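ATP-dependent RNA helicase HrpB (PDB 6EUD) hydrolyses ATP to ADP and phosphate as a DEAH/RHA-type helicase of Escherichia coli that binds single-stranded RNA. Local coordinates at residues Q635-W646 with I720-P728; Y710-I718 with L730-E740. All blocks are in the same frame, centred on the assembly; numbering follows the deposited sequence.

Contact 1 (Q635-W646 with I720-P728); sequences QLRLRLLCAAKW and IRYHEDNPP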
loop_
_atom_site.group_PDB
_atom_site.type_symbol
_atom_site.label_atom_id
_atom_site.label_comp_id
_atom_site.label_asym_id
_atom_site.label_seq_id
_atom_site.Cartn_x
_atom_site.Cartn_y
_atom_site.Cartn_z
ATOM N N GLN A 635 -12.600 -14.997 34.468
ATOM C CA GLN A 635 -11.739 -16.186 34.433
ATOM C C GLN A 635 -11.938 -16.963 33.125
ATOM O O GLN A 635 -10.972 -17.443 32.531
ATOM C CB GLN A 635 -12.010 -17.094 35.640
ATOM C CG GLN A 635 -11.271 -16.656 36.910
ATOM C CD GLN A 635 -9.770 -16.736 36.739
ATOM O OE1 GLN A 635 -9.193 -17.834 36.650
ATOM N NE2 GLN A 635 -9.127 -15.577 36.648
ATOM N N LEU A 636 -13.183 -17.066 32.669
ATOM C CA LEU A 636 -13.461 -17.680 31.383
ATOM C C LEU A 636 -12.744 -16.907 30.275
ATOM O O LEU A 636 -12.026 -17.491 29.462
ATOM C CB LEU A 636 -14.975 -17.738 31.107
ATOM C CG LEU A 636 -15.389 -18.287 29.722
ATOM C CD1 LEU A 636 -14.933 -19.724 29.479
ATOM C CD2 LEU A 636 -16.882 -18.197 29.529
ATOM N N ARG A 637 -12.907 -15.591 30.274
ATOM C CA ARG A 637 -12.236 -14.765 29.269
ATOM C C ARG A 637 -10.719 -15.011 29.311
ATOM O O ARG A 637 -10.115 -15.225 28.279
ATOM C CB ARG A 637 -12.541 -13.281 29.455
ATOM C CG ARG A 637 -12.103 -12.449 28.237
ATOM C CD ARG A 637 -12.222 -10.952 28.482
ATOM N NE ARG A 637 -11.365 -10.536 29.583
ATOM C CZ ARG A 637 -10.114 -10.114 29.444
ATOM N NH1 ARG A 637 -9.571 -10.026 28.237
ATOM N NH2 ARG A 637 -9.413 -9.766 30.513
ATOM N N LEU A 638 -10.133 -15.039 30.508
ATOM C CA LEU A 638 -8.714 -15.318 30.658
ATOM C C LEU A 638 -8.367 -16.753 30.201
ATOM O O LEU A 638 -7.327 -16.979 29.564
ATOM C CB LEU A 638 -8.292 -15.083 32.112
ATOM C CG LEU A 638 -8.272 -13.621 32.551
ATOM C CD1 LEU A 638 -8.022 -13.449 34.048
ATOM C CD2 LEU A 638 -7.210 -12.893 31.758
ATOM N N ARG A 639 -9.232 -17.721 30.499
ATOM C CA ARG A 639 -8.989 -19.089 30.037
ATOM C C ARG A 639 -8.994 -19.177 28.521
ATOM O O ARG A 639 -8.214 -19.941 27.935
ATOM C CB ARG A 639 -10.022 -20.042 30.625
ATOM C CG ARG A 639 -9.746 -20.306 32.101
ATOM C CD ARG A 639 -10.978 -20.823 32.828
ATOM N NE ARG A 639 -11.347 -22.130 32.296
ATOM C CZ ARG A 639 -12.580 -22.607 32.334
ATOM N NH1 ARG A 639 -13.554 -21.876 32.872
ATOM N NH2 ARG A 639 -12.844 -23.790 31.804
ATOM N N LEU A 640 -9.864 -18.394 27.878
ATOM C CA LEU A 640 -9.887 -18.329 26.412
ATOM C C LEU A 640 -8.586 -17.733 25.852
ATOM O O LEU A 640 -8.057 -18.209 24.844
ATOM C CB LEU A 640 -11.098 -17.527 25.931
ATOM C CG LEU A 640 -12.395 -18.325 26.108
ATOM C CD1 LEU A 640 -13.638 -17.458 25.830
ATOM C CD2 LEU A 640 -12.353 -19.576 25.213
ATOM N N LEU A 641 -8.066 -16.711 26.526
ATOM C CA LEU A 641 -6.807 -16.109 26.136
ATOM C C LEU A 641 -5.693 -17.138 26.251
ATOM O O LEU A 641 -4.876 -17.255 25.328
ATOM C CB LEU A 641 -6.465 -14.891 26.997
ATOM C CG LEU A 641 -7.264 -13.606 26.805
ATOM C CD1 LEU A 641 -6.772 -12.519 27.778
ATOM C CD2 LEU A 641 -7.190 -13.137 25.356
ATOM N N CYS A 642 -5.657 -17.872 27.375
ATOM C CA CYS A 642 -4.586 -18.851 27.620
ATOM C C CYS A 642 -4.660 -20.046 26.679
ATOM O O CYS A 642 -3.632 -20.494 26.189
ATOM C CB CYS A 642 -4.611 -19.326 29.072
ATOM S SG CYS A 642 -4.109 -17.989 30.178
ATOM N N ALA A 643 -5.866 -20.546 26.417
ATOM C CA ALA A 643 -6.071 -21.616 25.426
ATOM C C ALA A 643 -5.467 -21.267 24.075
ATOM O O ALA A 643 -4.881 -22.126 23.416
ATOM C CB ALA A 643 -7.563 -21.921 25.256
ATOM N N ALA A 644 -5.609 -20.006 23.657
ATOM C CA ALA A 644 -5.095 -19.606 22.348
ATOM C C ALA A 644 -3.562 -19.623 22.344
ATOM O O ALA A 644 -2.949 -19.820 21.292
ATOM C CB ALA A 644 -5.623 -18.235 21.948
ATOM N N LYS A 645 -2.948 -19.426 23.514
ATOM C CA LYS A 645 -1.491 -19.538 23.634
ATOM C C LYS A 645 -1.033 -20.990 23.742
ATOM O O LYS A 645 -0.103 -21.398 23.079
ATOM C CB LYS A 645 -0.979 -18.779 24.856
ATOM C CG LYS A 645 -1.147 -17.297 24.785
ATOM C CD LYS A 645 -0.447 -16.618 25.951
ATOM C CE LYS A 645 -0.896 -17.158 27.299
ATOM N NZ LYS A 645 -0.182 -16.445 28.393
ATOM N N TRP A 646 -1.689 -21.762 24.600
ATOM C CA TRP A 646 -1.185 -23.080 24.971
ATOM C C TRP A 646 -1.737 -24.190 24.079
ATOM O O TRP A 646 -1.101 -25.232 23.932
ATOM C CB TRP A 646 -1.525 -23.389 26.432
ATOM C CG TRP A 646 -1.068 -22.341 27.383
ATOM C CD1 TRP A 646 -0.026 -21.468 27.213
ATOM C CD2 TRP A 646 -1.653 -22.034 28.658
ATOM N NE1 TRP A 646 0.072 -20.645 28.310
ATOM C CE2 TRP A 646 -0.908 -20.970 29.206
ATOM C CE3 TRP A 646 -2.725 -22.553 29.379
ATOM C CZ2 TRP A 646 -1.212 -20.419 30.445
ATOM C CZ3 TRP A 646 -3.023 -22.002 30.623
ATOM C CH2 TRP A 646 -2.271 -20.944 31.134
ATOM N N ILE A 720 -8.256 -23.200 40.011
ATOM C CA ILE A 720 -7.085 -22.728 39.302
ATOM C C ILE A 720 -7.255 -21.235 38.984
ATOM O O ILE A 720 -8.323 -20.809 38.558
ATOM C CB ILE A 720 -6.872 -23.531 38.021
ATOM C CG1 ILE A 720 -6.592 -25.005 38.359
ATOM C CG2 ILE A 720 -5.773 -22.916 37.178
ATOM C CD1 ILE A 720 -6.310 -25.876 37.127
ATOM N N ARG A 721 -6.213 -20.449 39.212
ATOM C CA ARG A 721 -6.270 -19.012 39.003
ATOM C C ARG A 721 -5.563 -18.672 37.696
ATOM O O ARG A 721 -4.330 -18.717 37.596
ATOM C CB ARG A 721 -5.632 -18.269 40.195
ATOM C CG ARG A 721 -5.902 -16.753 40.260
ATOM C CD ARG A 721 -4.692 -15.980 40.849
ATOM N NE ARG A 721 -4.197 -16.644 42.048
ATOM C CZ ARG A 721 -2.925 -16.682 42.432
ATOM N NH1 ARG A 721 -1.973 -16.094 41.717
ATOM N NH2 ARG A 721 -2.610 -17.333 43.538
ATOM N N TYR A 722 -6.339 -18.366 36.668
ATOM C CA TYR A 722 -5.727 -18.036 35.393
ATOM C C TYR A 722 -5.402 -16.557 35.332
ATOM O O TYR A 722 -5.951 -15.741 36.079
ATOM C CB TYR A 722 -6.635 -18.429 34.230
ATOM C CG TYR A 722 -6.831 -19.919 34.107
ATOM C CD1 TYR A 722 -5.991 -20.688 33.316
ATOM C CD2 TYR A 722 -7.842 -20.564 34.817
ATOM C CE1 TYR A 722 -6.171 -22.058 33.217
ATOM C CE2 TYR A 722 -8.034 -21.915 34.715
ATOM C CZ TYR A 722 -7.196 -22.654 33.917
ATOM O OH TYR A 722 -7.381 -23.998 33.827
ATOM N N HIS A 723 -4.494 -16.233 34.430
ATOM C CA HIS A 723 -3.996 -14.892 34.278
ATOM C C HIS A 723 -3.589 -14.701 32.819
ATOM O O HIS A 723 -3.196 -15.667 32.148
ATOM C CB HIS A 723 -2.825 -14.656 35.224
ATOM C CG HIS A 723 -2.395 -13.230 35.305
ATOM N ND1 HIS A 723 -1.557 -12.654 34.373
ATOM C CD2 HIS A 723 -2.684 -12.258 36.204
ATOM C CE1 HIS A 723 -1.349 -11.390 34.696
ATOM N NE2 HIS A 723 -2.016 -11.125 35.802
ATOM N N GLU A 724 -3.683 -13.468 32.322
ATOM C CA GLU A 724 -3.382 -13.206 30.913
ATOM C C GLU A 724 -1.925 -13.512 30.607
ATOM O O GLU A 724 -1.627 -14.011 29.522
ATOM C CB GLU A 724 -3.734 -11.755 30.511
ATOM C CG GLU A 724 -2.956 -10.656 31.209
ATOM C CD GLU A 724 -3.676 -10.075 32.432
ATOM O OE1 GLU A 724 -4.709 -10.637 32.870
ATOM O OE2 GLU A 724 -3.198 -9.042 32.958
ATOM N N ASP A 725 -1.042 -13.248 31.577
ATOM C CA ASP A 725 0.403 -13.383 31.402
ATOM C C ASP A 725 1.055 -14.418 32.348
ATOM O O ASP A 725 1.902 -15.207 31.920
ATOM C CB ASP A 725 1.088 -12.015 31.598
ATOM C CG ASP A 725 0.756 -11.018 30.486
ATOM O OD1 ASP A 725 0.653 -11.428 29.305
ATOM O OD2 ASP A 725 0.578 -9.821 30.802
ATOM N N ASN A 726 0.695 -14.399 33.628
ATOM C CA ASN A 726 1.334 -15.282 34.605
ATOM C C ASN A 726 0.919 -16.738 34.409
ATOM O O ASN A 726 -0.173 -17.015 33.901
ATOM C CB ASN A 726 0.998 -14.853 36.045
ATOM C CG ASN A 726 1.406 -13.415 36.350
ATOM O OD1 ASN A 726 2.343 -12.877 35.761
ATOM N ND2 ASN A 726 0.695 -12.789 37.286
ATOM N N PRO A 727 1.788 -17.681 34.812
ATOM C CA PRO A 727 1.360 -19.087 34.785
ATOM C C PRO A 727 0.101 -19.334 35.622
ATOM O O PRO A 727 -0.121 -18.649 36.617
ATOM C CB PRO A 727 2.570 -19.837 35.362
ATOM C CG PRO A 727 3.744 -18.932 35.070
ATOM C CD PRO A 727 3.195 -17.533 35.223
ATOM N N PRO A 728 -0.725 -20.305 35.213
ATOM C CA PRO A 728 -1.901 -20.659 36.014
ATOM C C PRO A 728 -1.478 -21.130 37.407
ATOM O O PRO A 728 -0.525 -21.921 37.542
ATOM C CB PRO A 728 -2.555 -21.781 35.205
ATOM C CG PRO A 728 -1.419 -22.369 34.402
ATOM C CD PRO A 728 -0.485 -21.248 34.107
HETATM O O HOH W 1 -10.728 -20.296 36.830
HETATM O O HOH W 2 -0.886 -16.668 31.202
#
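The amide of Gln635 grips the backbone of Tyr722 at two points. Gln635 OE1 accepts from Tyr722 N at 2.9 Å, in the carbonyl plane and on a lone pair, while Gln635 NE2 donates almost straight (174°) to Tyr722 O at 3.2 Å from above that carbonyl's plane. A bend at chi2 (-64°) folds the glutamine back to present both ends, and water 1 links OE1 to Ile720 O. Lys645 NZ donates to Glu724 O at 3.0 Å and to water 2, which lies close to both His723 O and Asn726 O.

Apolar contacts centre on Tyr722. Arg639 CG lies over one face of its ring, 3.5 Å from the centroid in a CH-pi contact, and Ile720 CG2 covers the opposite face. Trp646 CZ3 meets the ring's edge at CE1, and Trp646 CH2 packs on Pro728 CD at 3.5 Å. Leu638 CB packs on Tyr722 CB at 4.3 Å.

Tyr722 OH bonds to Pro707 O and Arg639 NE to Leu706 O, backbone carbonyls in the short link between helix 696-705 and strand 709-711. Helix 631-646 lies between helix 696-705, which packs on Leu636 and Leu640, and the loop from strand 717-721 to 729-733; Trp646 also touches strand 751-758.

Contact 2 (Y710-I718 with L730-E740); sequences YTVPTGSRI and LAVRMQEMFGE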
loop_
_atom_site.group_PDB
_atom_site.type_symbol
_atom_site.label_atom_id
_atom_site.label_comp_id
_atom_site.label_asym_id
_atom_site.label_seq_id
_atom_site.Cartn_x
_atom_site.Cartn_y
_atom_site.Cartn_z
ATOM N N TYR A 710 -9.025 -27.907 39.815
ATOM C CA TYR A 710 -8.180 -29.096 39.728
ATOM C C TYR A 710 -8.507 -30.014 40.926
ATOM O O TYR A 710 -8.638 -29.534 42.064
ATOM C CB TYR A 710 -6.691 -28.706 39.701
ATOM C CG TYR A 710 -5.737 -29.878 39.520
ATOM C CD1 TYR A 710 -5.415 -30.345 38.245
ATOM C CD2 TYR A 710 -5.143 -30.503 40.622
ATOM C CE1 TYR A 710 -4.544 -31.423 38.064
ATOM C CE2 TYR A 710 -4.265 -31.582 40.461
ATOM C CZ TYR A 710 -3.974 -32.040 39.182
ATOM O OH TYR A 710 -3.121 -33.102 39.012
ATOM N N THR A 711 -8.676 -31.317 40.682
ATOM C CA THR A 711 -8.888 -32.270 41.783
ATOM C C THR A 711 -7.546 -32.795 42.299
ATOM O O THR A 711 -6.814 -33.467 41.572
ATOM C CB THR A 711 -9.749 -33.483 41.373
ATOM O OG1 THR A 711 -10.969 -33.037 40.781
ATOM C CG2 THR A 711 -10.057 -34.362 42.598
ATOM N N VAL A 712 -7.225 -32.476 43.548
ATOM C CA VAL A 712 -5.961 -32.894 44.164
ATOM C C VAL A 712 -6.072 -34.332 44.730
ATOM O O VAL A 712 -7.157 -34.917 44.727
ATOM C CB VAL A 712 -5.546 -31.889 45.269
ATOM C CG1 VAL A 712 -5.119 -30.575 44.649
ATOM C CG2 VAL A 712 -6.683 -31.677 46.240
ATOM N N PRO A 713 -4.948 -34.918 45.188
ATOM C CA PRO A 713 -5.021 -36.307 45.677
ATOM C C PRO A 713 -6.069 -36.605 46.757
ATOM O O PRO A 713 -6.567 -37.732 46.783
ATOM C CB PRO A 713 -3.616 -36.540 46.217
ATOM C CG PRO A 713 -2.752 -35.737 45.266
ATOM C CD PRO A 713 -3.550 -34.491 44.968
ATOM N N THR A 714 -6.409 -35.644 47.613
ATOM C CA THR A 714 -7.400 -35.886 48.648
ATOM C C THR A 714 -8.809 -35.955 48.085
ATOM O O THR A 714 -9.724 -36.405 48.764
ATOM C CB THR A 714 -7.367 -34.794 49.737
ATOM O OG1 THR A 714 -7.577 -33.501 49.145
ATOM C CG2 THR A 714 -6.033 -34.810 50.454
ATOM N N GLY A 715 -8.998 -35.498 46.848
ATOM C CA GLY A 715 -10.334 -35.439 46.280
ATOM C C GLY A 715 -10.915 -34.030 46.320
ATOM O O GLY A 715 -11.954 -33.760 45.700
ATOM N N SER A 716 -10.249 -33.132 47.047
ATOM C CA SER A 716 -10.661 -31.729 47.071
ATOM C C SER A 716 -10.592 -31.114 45.670
ATOM O O SER A 716 -9.725 -31.458 44.861
ATOM C CB SER A 716 -9.789 -30.918 48.034
ATOM O OG SER A 716 -10.038 -31.258 49.389
ATOM N N ARG A 717 -11.518 -30.204 45.391
ATOM C CA ARG A 717 -11.515 -29.481 44.127
ATOM C C ARG A 717 -11.000 -28.065 44.352
ATOM O O ARG A 717 -11.725 -27.235 44.894
ATOM C CB ARG A 717 -12.916 -29.463 43.512
ATOM C CG ARG A 717 -13.593 -30.831 43.506
ATOM C CD ARG A 717 -14.487 -30.992 42.309
ATOM N NE ARG A 717 -13.701 -30.954 41.082
ATOM C CZ ARG A 717 -14.172 -30.576 39.897
ATOM N NH1 ARG A 717 -15.433 -30.181 39.760
ATOM N NH2 ARG A 717 -13.368 -30.575 38.849
ATOM N N ILE A 718 -9.750 -27.803 43.947
ATOM C CA ILE A 718 -9.117 -26.507 44.178
ATOM C C ILE A 718 -9.159 -25.641 42.900
ATOM O O ILE A 718 -8.848 -26.119 41.797
ATOM C CB ILE A 718 -7.653 -26.657 44.648
ATOM C CG1 ILE A 718 -7.523 -27.698 45.772
ATOM C CG2 ILE A 718 -7.095 -25.315 45.084
ATOM C CD1 ILE A 718 -8.408 -27.434 46.978
ATOM N N LEU A 730 -2.252 -22.485 41.532
ATOM C CA LEU A 730 -3.122 -23.305 42.347
ATOM C C LEU A 730 -2.737 -23.181 43.817
ATOM O O LEU A 730 -1.692 -23.693 44.233
ATOM C CB LEU A 730 -3.036 -24.759 41.897
ATOM C CG LEU A 730 -4.026 -25.709 42.550
ATOM C CD1 LEU A 730 -5.257 -25.883 41.672
ATOM C CD2 LEU A 730 -3.343 -27.011 42.811
ATOM N N ALA A 731 -3.577 -22.503 44.597
ATOM C CA ALA A 731 -3.331 -22.326 46.022
ATOM C C ALA A 731 -3.907 -23.504 46.779
ATOM O O ALA A 731 -5.121 -23.695 46.805
ATOM C CB ALA A 731 -3.925 -21.031 46.506
ATOM N N VAL A 732 -3.035 -24.306 47.381
ATOM C CA VAL A 732 -3.466 -25.564 47.995
ATOM C C VAL A 732 -2.645 -25.888 49.236
ATOM O O VAL A 732 -1.434 -25.680 49.252
ATOM C CB VAL A 732 -3.355 -26.755 46.994
ATOM C CG1 VAL A 732 -1.924 -26.906 46.491
ATOM C CG2 VAL A 732 -3.823 -28.047 47.626
ATOM N N ARG A 733 -3.293 -26.397 50.276
ATOM C CA ARG A 733 -2.549 -26.846 51.448
ATOM C C ARG A 733 -1.614 -27.988 51.050
ATOM O O ARG A 733 -2.017 -28.942 50.390
ATOM C CB ARG A 733 -3.495 -27.281 52.564
ATOM C CG ARG A 733 -4.360 -26.158 53.108
ATOM C CD ARG A 733 -5.381 -26.683 54.106
ATOM N NE ARG A 733 -6.279 -27.641 53.477
ATOM C CZ ARG A 733 -7.173 -28.374 54.129
ATOM N NH1 ARG A 733 -7.302 -28.259 55.446
ATOM N NH2 ARG A 733 -7.944 -29.217 53.459
ATOM N N MET A 734 -0.353 -27.854 51.433
ATOM C CA MET A 734 0.678 -28.829 51.113
ATOM C C MET A 734 0.250 -30.243 51.472
ATOM O O MET A 734 0.464 -31.173 50.704
ATOM C CB MET A 734 1.968 -28.476 51.843
ATOM C CG MET A 734 3.130 -29.407 51.548
ATOM S SD MET A 734 4.648 -28.911 52.393
ATOM C CE MET A 734 4.209 -29.140 54.113
ATOM N N GLN A 735 -0.383 -30.390 52.628
ATOM C CA GLN A 735 -0.803 -31.705 53.120
ATOM C C GLN A 735 -1.687 -32.450 52.094
ATOM O O GLN A 735 -1.680 -33.687 52.036
ATOM C CB GLN A 735 -1.536 -31.550 54.470
ATOM C CG GLN A 735 -2.878 -30.842 54.362
ATOM C CD GLN A 735 -3.148 -29.853 55.482
ATOM O OE1 GLN A 735 -2.236 -29.410 56.170
ATOM N NE2 GLN A 735 -4.409 -29.486 55.651
ATOM N N GLU A 736 -2.421 -31.695 51.276
ATOM C CA GLU A 736 -3.343 -32.284 50.315
ATOM C C GLU A 736 -2.630 -32.824 49.074
ATOM O O GLU A 736 -3.197 -33.594 48.311
ATOM C CB GLU A 736 -4.405 -31.263 49.900
ATOM C CG GLU A 736 -5.374 -30.871 51.016
ATOM C CD GLU A 736 -6.774 -30.537 50.494
ATOM O OE1 GLU A 736 -7.031 -29.376 50.083
ATOM O OE2 GLU A 736 -7.621 -31.453 50.489
ATOM N N MET A 737 -1.385 -32.414 48.864
ATOM C CA MET A 737 -0.635 -32.863 47.694
ATOM C C MET A 737 0.172 -34.140 47.959
ATOM O O MET A 737 0.931 -34.592 47.097
ATOM C CB MET A 737 0.297 -31.754 47.220
ATOM C CG MET A 737 -0.429 -30.519 46.734
ATOM S SD MET A 737 -1.589 -30.919 45.433
ATOM C CE MET A 737 -0.491 -31.698 44.214
ATOM N N PHE A 738 0.023 -34.718 49.145
ATOM C CA PHE A 738 0.731 -35.957 49.454
ATOM C C PHE A 738 0.293 -37.109 48.556
ATOM O O PHE A 738 -0.905 -37.342 48.358
ATOM C CB PHE A 738 0.518 -36.350 50.913
ATOM C CG PHE A 738 1.189 -35.441 51.885
ATOM C CD1 PHE A 738 2.210 -34.605 51.473
ATOM C CD2 PHE A 738 0.798 -35.418 53.208
ATOM C CE1 PHE A 738 2.833 -33.758 52.371
ATOM C CE2 PHE A 738 1.415 -34.576 54.105
ATOM C CZ PHE A 738 2.435 -33.746 53.688
ATOM N N GLY A 739 1.262 -37.849 48.034
ATOM C CA GLY A 739 0.957 -38.977 47.173
ATOM C C GLY A 739 1.174 -38.659 45.705
ATOM O O GLY A 739 1.226 -39.561 44.862
ATOM N N GLU A 740 1.300 -37.366 45.405
ATOM C CA GLU A 740 1.554 -36.902 44.050
ATOM C C GLU A 740 3.055 -36.693 43.832
ATOM O O GLU A 740 3.686 -35.868 44.493
ATOM C CB GLU A 740 0.771 -35.610 43.771
ATOM C CG GLU A 740 0.971 -35.055 42.377
ATOM C CD GLU A 740 0.610 -36.059 41.294
ATOM O OE1 GLU A 740 1.485 -36.873 40.916
ATOM O OE2 GLU A 740 -0.538 -36.020 40.805
HETATM O O HOH W 3 -2.174 -34.055 41.334
#
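Glu736 OE2 is gripped by two hydroxyls of the turn region 712-716: Thr714 OG1 donates to it at 2.5 Å, a very short bond, and Ser716 OG at 2.7 Å, the latter on the syn lone pair. Thr714 reaches it with OG1 set between its backbone N and carbonyl carbon (chi1 57°), which leaves CG2 to pack against Glu736 CA. The other carboxylate oxygen, Glu736 OE1, forms a salt bridge with Arg733 NH2 at 3.5 Å and lies in the guanidinium plane. Two hydroxyls and a cation thus share one buried carboxylate, which probably helps to keep it ionised. Ser716 OG has a further, weak bond from Arg807 near the C terminus.

Next to this polar cluster the two segments meet through apolar side chains. Val712 CG1 touches Met737 SD at 3.6 Å, the methionine being curled back by bends at chi2 and chi3, and also reaches Val732 CG2. Leu730 CD1 touches both Tyr710 CB and Ile718 CB; the leucine and isoleucine side chains cross at about a right angle. Pro713 lies over the backbone of 736-738, its CB 3.5 Å from Phe738 O, and its CG meets Glu740 CB. At the far end water 3 joins Tyr710 OH to Glu740 OE2, while Glu740 OE1 binds Thr742 N.

Strands 709-711 and 717-721 form an antiparallel beta hairpin whose tip holds a type I turn from Val712 to Gly715. Strand 729-733 runs antiparallel to 717-721 and is followed by the 3-10 segment 734-736 beside that tip; the three strands make an antiparallel meander within the mixed sheet of the C-terminal region.

Overall arrangement
Along the chain, helix 631-646 comes first, followed by the helices up to 696-705 and then the strands of the C-terminal sheet. Contact 1 closes a long loop of 73 residues, bringing 720-728 back to the helix; contact 2 closes a short one of 11. The two cross, because 710-718 lies inside the loop that contact 1 closes, whereas its partner 730-740 lies beyond it. Strand 717-721 serves both, its beginning in contact 2 and its end in contact 1, and Ile720 packs on Leu730 and Tyr710 where they touch. Their centres lie about 21 Å apart; contact 1 ties the sheet to helix 631-646, and contact 2 joins the first hairpin to the next strand and its 3-10 segment.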